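Local coordinates for protein geranylgeranyl pyrophosphate synthase (PDB 3LK5) that probably makes prenyl diphosphates by magnesium-dependent condensation of allylic and isopentenyl substrates, at residues A[343-348]-A[363-368]. Numbering follows the deposited sequence.
Sequences SGLAHL and ALAIRS
An apolar helix-helix contact, made by L345 against A365 and I366, joins the last two helices of this all-helical polyprenyl synthetase (isoprenoid synthase) fold, 329-347 and 355-369, away from the magnesium-binding aspartates. The two helices form a helical hairpin: the segments run in roughly opposed, oblique directions, and 14 residues lie between them. The backbones come nearest at L345 and A365, whose CA atoms lie 7.6 Å apart, and the small A365 side chain faces the neighbouring helix there. L345 spans the gap with its forked end: CG lies beside the backbone N (chi1 -66°) and anti to the carbonyl carbon, which carries CD2 across to within 3.8 Å of A365 CB. Its other branch diverges toward the more exposed margin, where L345 CD1 meets I366 CD1 more loosely, at 4.3 Å. No hydrogen bond crosses between the segments, and they bury just 102 Å² in all. Helix 236-263 packs against both segments, its Y245 touching L348 and A365, while L364 turns to helix 65-78. One turn along, S368 OG donates to L364 O at 2.8 Å, tilted 34° from the carbonyl plane, on the face opposite the one approached by S368 N.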
loop_
_atom_site.group_PDB
_atom_site.type_symbol
_atom_site.label_atom_id
_atom_site.label_comp_id
_atom_site.label_asym_id
_atom_site.label_seq_id
_atom_site.Cartn_x
_atom_site.Cartn_y
_atom_site.Cartn_z
ATOM N N SER A 343 -30.134 16.588 6.750
ATOM C CA SER A 343 -29.310 17.602 6.118
ATOM C C SER A 343 -28.566 17.047 4.888
ATOM O O SER A 343 -28.453 17.731 3.860
ATOM C CB SER A 343 -28.355 18.243 7.149
ATOM O OG SER A 343 -27.499 17.244 7.699
ATOM N N GLY A 344 -28.107 15.799 4.966
ATOM C CA GLY A 344 -27.441 15.178 3.788
ATOM C C GLY A 344 -28.384 15.102 2.598
ATOM O O GLY A 344 -28.017 15.473 1.485
ATOM N N LEU A 345 -29.613 14.643 2.823
ATOM C CA LEU A 345 -30.581 14.571 1.732
ATOM C C LEU A 345 -30.891 15.935 1.127
ATOM O O LEU A 345 -31.002 16.067 -0.103
ATOM C CB LEU A 345 -31.875 13.912 2.197
ATOM C CG LEU A 345 -31.811 12.440 2.582
ATOM C CD1 LEU A 345 -33.165 12.031 3.120
ATOM C CD2 LEU A 345 -31.439 11.613 1.360
ATOM N N ALA A 346 -30.992 16.952 1.996
ATOM C CA ALA A 346 -31.321 18.322 1.565
ATOM C C ALA A 346 -30.290 18.865 0.597
ATOM O O ALA A 346 -30.632 19.583 -0.344
ATOM C CB ALA A 346 -31.456 19.277 2.779
ATOM N N HIS A 347 -29.023 18.506 0.822
ATOM C CA HIS A 347 -27.951 18.866 -0.103
ATOM C C HIS A 347 -28.173 18.448 -1.561
ATOM O O HIS A 347 -27.748 19.157 -2.464
ATOM C CB HIS A 347 -26.585 18.401 0.419
ATOM C CG HIS A 347 -26.089 19.220 1.562
ATOM N ND1 HIS A 347 -25.681 20.529 1.412
ATOM C CD2 HIS A 347 -25.917 18.919 2.869
ATOM C CE1 HIS A 347 -25.288 21.003 2.581
ATOM N NE2 HIS A 347 -25.417 20.044 3.484
ATOM N N LEU A 348 -28.867 17.347 -1.792
ATOM C CA LEU A 348 -29.193 16.925 -3.160
ATOM C C LEU A 348 -30.164 17.839 -3.923
ATOM O O LEU A 348 -30.227 17.783 -5.153
ATOM C CB LEU A 348 -29.766 15.509 -3.164
ATOM C CG LEU A 348 -28.884 14.430 -2.569
ATOM C CD1 LEU A 348 -29.691 13.120 -2.544
ATOM C CD2 LEU A 348 -27.602 14.296 -3.390
ATOM N N ALA A 363 -32.487 6.885 -1.603
ATOM C CA ALA A 363 -32.682 5.509 -1.143
ATOM C C ALA A 363 -31.425 4.904 -0.528
ATOM O O ALA A 363 -31.502 4.211 0.503
ATOM C CB ALA A 363 -33.209 4.617 -2.294
ATOM N N LEU A 364 -30.268 5.149 -1.156
ATOM C CA LEU A 364 -29.007 4.656 -0.611
ATOM C C LEU A 364 -28.704 5.214 0.770
ATOM O O LEU A 364 -28.213 4.497 1.642
ATOM C CB LEU A 364 -27.840 4.998 -1.529
ATOM C CG LEU A 364 -27.282 3.944 -2.456
ATOM C CD1 LEU A 364 -26.149 4.596 -3.211
ATOM C CD2 LEU A 364 -26.758 2.729 -1.677
ATOM N N ALA A 365 -29.012 6.490 0.959
ATOM C CA ALA A 365 -28.782 7.164 2.229
ATOM C C ALA A 365 -29.683 6.558 3.294
ATOM O O ALA A 365 -29.237 6.262 4.402
ATOM C CB ALA A 365 -29.081 8.702 2.088
ATOM N N ILE A 366 -30.946 6.366 2.939
ATOM C CA ILE A 366 -31.918 5.823 3.883
ATOM C C ILE A 366 -31.586 4.386 4.290
ATOM O O ILE A 366 -31.607 4.070 5.479
ATOM C CB ILE A 366 -33.365 6.056 3.365
ATOM C CG1 ILE A 366 -33.653 7.573 3.403
ATOM C CG2 ILE A 366 -34.365 5.251 4.181
ATOM C CD1 ILE A 366 -34.752 8.072 2.419
ATOM N N ARG A 367 -31.225 3.542 3.318
ATOM C CA ARG A 367 -30.693 2.213 3.641
ATOM C C ARG A 367 -29.451 2.300 4.554
ATOM O O ARG A 367 -29.379 1.560 5.532
ATOM C CB ARG A 367 -30.375 1.386 2.375
ATOM C CG ARG A 367 -31.555 1.187 1.422
ATOM C CD ARG A 367 -31.479 -0.155 0.673
ATOM N NE ARG A 367 -32.080 -0.100 -0.658
ATOM C CZ ARG A 367 -33.340 0.241 -0.911
ATOM N NH1 ARG A 367 -34.157 0.583 0.074
ATOM N NH2 ARG A 367 -33.777 0.254 -2.163
ATOM N N SER A 368 -28.492 3.184 4.237
ATOM C CA SER A 368 -27.227 3.303 4.990
ATOM C C SER A 368 -27.384 3.729 6.471
ATOM O O SER A 368 -26.599 3.310 7.344
ATOM C CB SER A 368 -26.289 4.308 4.318
ATOM O OG SER A 368 -25.890 3.889 3.022
#